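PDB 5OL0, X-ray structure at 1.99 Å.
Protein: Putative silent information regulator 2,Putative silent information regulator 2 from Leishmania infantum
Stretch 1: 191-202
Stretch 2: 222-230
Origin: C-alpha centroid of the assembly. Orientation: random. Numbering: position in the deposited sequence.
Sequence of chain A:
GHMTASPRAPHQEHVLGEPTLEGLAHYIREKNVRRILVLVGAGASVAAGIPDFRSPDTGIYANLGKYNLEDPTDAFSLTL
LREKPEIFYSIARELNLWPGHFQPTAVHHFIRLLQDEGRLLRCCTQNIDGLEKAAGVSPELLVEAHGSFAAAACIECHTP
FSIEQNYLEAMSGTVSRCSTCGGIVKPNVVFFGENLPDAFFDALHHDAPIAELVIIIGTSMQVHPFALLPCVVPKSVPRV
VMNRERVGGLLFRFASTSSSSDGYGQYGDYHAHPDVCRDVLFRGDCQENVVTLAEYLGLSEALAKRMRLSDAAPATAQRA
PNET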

# COMPACT_ATOMS: atom_id res chain seq x y z
N PHE A 191 11.65 -1.72 -7.41
CA PHE A 191 12.46 -2.67 -6.66
C PHE A 191 13.35 -1.92 -5.68
O PHE A 191 13.64 -0.70 -5.87
CB PHE A 191 13.35 -3.49 -7.61
CG PHE A 191 12.68 -4.71 -8.19
CD1 PHE A 191 11.31 -4.76 -8.42
CD2 PHE A 191 13.44 -5.83 -8.50
CE1 PHE A 191 10.71 -5.88 -8.94
CE2 PHE A 191 12.85 -6.95 -9.06
CZ PHE A 191 11.49 -6.98 -9.28
N PHE A 192 13.81 -2.63 -4.66
CA PHE A 192 14.86 -2.07 -3.76
C PHE A 192 16.05 -1.59 -4.62
O PHE A 192 16.54 -2.30 -5.48
CB PHE A 192 15.25 -3.08 -2.65
CG PHE A 192 14.15 -3.33 -1.69
CD1 PHE A 192 13.88 -2.40 -0.69
CD2 PHE A 192 13.34 -4.43 -1.81
CE1 PHE A 192 12.81 -2.57 0.19
CE2 PHE A 192 12.25 -4.62 -0.94
CZ PHE A 192 11.99 -3.70 0.08
N GLY A 193 16.41 -0.33 -4.48
CA GLY A 193 17.47 0.24 -5.29
C GLY A 193 17.00 1.02 -6.50
O GLY A 193 17.81 1.58 -7.23
N GLU A 194 15.69 1.10 -6.71
CA GLU A 194 15.15 1.89 -7.81
C GLU A 194 14.54 3.19 -7.29
O GLU A 194 14.16 3.29 -6.11
CB GLU A 194 14.04 1.13 -8.52
CG GLU A 194 14.26 0.74 -9.95
CD GLU A 194 13.04 -0.01 -10.52
OE1 GLU A 194 12.81 -1.22 -10.17
OE2 GLU A 194 12.28 0.61 -11.33
N ASN A 195 14.34 4.13 -8.21
CA ASN A 195 13.68 5.38 -7.88
C ASN A 195 12.18 5.18 -7.68
O ASN A 195 11.61 4.39 -8.34
CB ASN A 195 13.91 6.43 -8.97
CG ASN A 195 15.34 6.90 -9.00
OD1 ASN A 195 15.85 7.46 -8.03
ND2 ASN A 195 16.01 6.62 -10.09
N LEU A 196 11.57 5.87 -6.74
CA LEU A 196 10.09 5.85 -6.64
C LEU A 196 9.52 6.83 -7.67
O LEU A 196 10.22 7.76 -8.09
CB LEU A 196 9.62 6.26 -5.26
CG LEU A 196 9.56 5.12 -4.25
CD1 LEU A 196 10.98 4.70 -3.80
CD2 LEU A 196 8.71 5.57 -3.02
N PRO A 197 8.26 6.68 -8.05
CA PRO A 197 7.74 7.71 -9.00
C PRO A 197 7.60 9.11 -8.40
O PRO A 197 7.48 9.28 -7.19
CB PRO A 197 6.37 7.15 -9.39
CG PRO A 197 5.94 6.34 -8.17
CD PRO A 197 7.20 5.78 -7.57
N ASP A 198 7.63 10.11 -9.27
CA ASP A 198 7.48 11.51 -8.92
C ASP A 198 6.29 11.81 -8.06
O ASP A 198 6.33 12.67 -7.20
CB ASP A 198 7.23 12.32 -10.22
CG ASP A 198 8.48 12.58 -11.03
OD1 ASP A 198 9.57 12.72 -10.45
OD2 ASP A 198 8.35 12.74 -12.26
N ALA A 199 5.18 11.15 -8.38
CA ALA A 199 3.98 11.35 -7.67
C ALA A 199 4.11 10.99 -6.17
O ALA A 199 3.38 11.54 -5.33
CB ALA A 199 2.87 10.55 -8.31
N PHE A 200 5.00 10.06 -5.83
CA PHE A 200 5.30 9.82 -4.40
C PHE A 200 5.88 11.05 -3.74
O PHE A 200 5.44 11.47 -2.67
CB PHE A 200 6.25 8.64 -4.19
CG PHE A 200 6.73 8.57 -2.80
CD1 PHE A 200 5.93 8.06 -1.81
CD2 PHE A 200 7.93 9.18 -2.44
CE1 PHE A 200 6.33 8.06 -0.50
CE2 PHE A 200 8.35 9.16 -1.14
CZ PHE A 200 7.56 8.60 -0.16
N PHE A 201 6.85 11.67 -4.40
CA PHE A 201 7.49 12.88 -3.83
C PHE A 201 6.56 14.11 -3.75
O PHE A 201 6.64 14.90 -2.81
CB PHE A 201 8.81 13.17 -4.56
CG PHE A 201 9.81 12.07 -4.34
CD1 PHE A 201 10.44 11.96 -3.11
CD2 PHE A 201 10.02 11.09 -5.31
CE1 PHE A 201 11.28 10.90 -2.84
CE2 PHE A 201 10.88 10.03 -5.06
CZ PHE A 201 11.52 9.93 -3.81
N ASP A 202 5.65 14.18 -4.71
CA ASP A 202 4.52 15.19 -4.68
C ASP A 202 3.70 15.00 -3.41
O ASP A 202 3.47 15.92 -2.63
CB ASP A 202 3.66 14.95 -5.92
CG ASP A 202 2.59 15.99 -6.10
OD1 ASP A 202 2.93 17.11 -6.52
OD2 ASP A 202 1.40 15.72 -5.77
N GLN A 222 8.76 -0.06 7.59
CA GLN A 222 10.16 -0.46 7.47
C GLN A 222 10.69 -0.35 6.05
O GLN A 222 11.83 -0.72 5.81
CB GLN A 222 10.35 -1.88 8.03
CG GLN A 222 9.88 -1.94 9.50
CD GLN A 222 10.36 -3.14 10.25
OE1 GLN A 222 10.04 -4.26 9.89
NE2 GLN A 222 11.14 -2.91 11.32
N VAL A 223 9.87 0.16 5.11
CA VAL A 223 10.33 0.44 3.74
C VAL A 223 10.33 1.93 3.43
O VAL A 223 9.31 2.61 3.58
CB VAL A 223 9.46 -0.33 2.72
CG1 VAL A 223 9.90 0.00 1.31
CG2 VAL A 223 9.58 -1.83 2.97
N HIS A 224 11.47 2.45 2.96
CA HIS A 224 11.74 3.85 2.87
C HIS A 224 11.96 4.20 1.44
O HIS A 224 12.37 3.33 0.70
CB HIS A 224 12.99 4.17 3.72
CG HIS A 224 12.89 3.64 5.10
ND1 HIS A 224 11.99 4.13 6.01
CD2 HIS A 224 13.54 2.62 5.71
CE1 HIS A 224 12.06 3.42 7.11
NE2 HIS A 224 13.01 2.50 6.96
N PRO A 225 11.65 5.43 1.01
CA PRO A 225 11.16 6.53 1.83
C PRO A 225 9.62 6.59 2.17
O PRO A 225 9.18 7.52 2.83
CB PRO A 225 11.56 7.75 1.00
CG PRO A 225 11.48 7.30 -0.41
CD PRO A 225 11.87 5.84 -0.39
N PHE A 226 8.85 5.61 1.74
CA PHE A 226 7.43 5.50 2.01
C PHE A 226 7.09 5.73 3.47
O PHE A 226 6.19 6.49 3.79
CB PHE A 226 6.87 4.11 1.61
CG PHE A 226 5.35 4.04 1.67
CD1 PHE A 226 4.57 4.43 0.54
CD2 PHE A 226 4.68 3.72 2.84
CE1 PHE A 226 3.17 4.39 0.59
CE2 PHE A 226 3.28 3.68 2.90
CZ PHE A 226 2.52 4.00 1.77
N ALA A 227 7.86 5.13 4.37
CA ALA A 227 7.59 5.27 5.81
C ALA A 227 7.74 6.70 6.33
O ALA A 227 7.33 7.00 7.44
CB ALA A 227 8.46 4.32 6.57
N LEU A 228 8.26 7.62 5.53
CA LEU A 228 8.35 9.01 5.99
C LEU A 228 7.03 9.73 5.97
O LEU A 228 6.87 10.73 6.67
CB LEU A 228 9.29 9.83 5.17
CG LEU A 228 10.77 9.58 5.38
CD1 LEU A 228 11.51 10.32 4.27
CD2 LEU A 228 11.15 10.15 6.75
N LEU A 229 6.09 9.22 5.18
CA LEU A 229 4.85 9.95 4.99
C LEU A 229 4.18 10.42 6.28
O LEU A 229 3.91 11.60 6.43
CB LEU A 229 3.88 9.14 4.11
CG LEU A 229 4.20 9.21 2.64
CD1 LEU A 229 3.52 8.08 1.91
CD2 LEU A 229 3.77 10.56 2.01
N PRO A 230 3.94 9.53 7.22
CA PRO A 230 3.26 9.98 8.43
C PRO A 230 4.12 10.76 9.40
O PRO A 230 3.59 11.33 10.38
CB PRO A 230 2.84 8.66 9.09
CG PRO A 230 3.84 7.66 8.63
CD PRO A 230 4.21 8.08 7.25

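A cis proline lies at the heart of this contact: the peptide bond before Pro-225 is cis, and the ring that follows it meets three side chains of the other stretch, Leu-196, Phe-200 and Phe-201. The example illustrates a general principle, that two segments distant in sequence, here a loop leading into a helix (198-202) and a second, less regular stretch, can be joined mainly by apolar side chains, with the backbone hydrogen bonds kept inside each segment. No hydrogen bond crosses between the two stretches, and the 316 Å² buried between them, both sides summed, is hydrocarbon packing for the most part.

The chains run in the same order past one another. Phe-192 lies nearest Val-223, Leu-196 nearest Pro-225 and Phe-200 nearest Phe-226, with CA atoms 9.1, 8.6 and 8.0 Å apart within the respective pairs. Such spacing leaves room for side chains between the backbones, but is too wide for strand-like pairing.

Each segment organises itself locally. In the first, a type II turn from Phe-191 to Glu-194 is closed by Glu-194 N to Phe-191 O at 2.9 Å, and Phe-191 N in return donates to Glu-194 OE1 at 3.0 Å. Gly-193 sits at phi 98°, where a CB would be jammed against the preceding carbonyl oxygen. In the second, Ala-227 N reaches Val-223 O at 3.0 Å and Leu-228 N reaches Pro-225 O at 2.9 Å, so the chain coils just after the cis bond.

Phe-200, on the helix, gives up the most area to the contact. Its CB points toward the second stretch and, with chi1 in t, the ring reaches three residues: CE2 lies 3.7 Å from Pro-225 CG, CE1 lies 3.7 Å from Leu-229 CD1, and the same CE1 approaches Phe-226 CD1 at 4.2 Å. One polar atom also comes close. Pro-225 O lies 3.6 Å from Phe-200 CZ, near the ring plane at its edge, where the slightly positive ring hydrogens make a carbonyl oxygen a tolerable neighbour; that oxygen already accepts the bond from Leu-228 N.

Around the proline the packing is completed by Leu-196, whose CD1 sits 3.7 Å from Pro-225 CD, and more loosely by Phe-201, whose CZ is 4.3 Å from Pro-225 CG. At the far end of the register, the CA-to-CB bond of Phe-192 points sideways relative to the second stretch, yet its ring comes nearer, with CE1 4.0 Å from Val-223 CG1. The apolar pairings are nondirectional, as is usual where the gain comes from close contact and the exclusion of water.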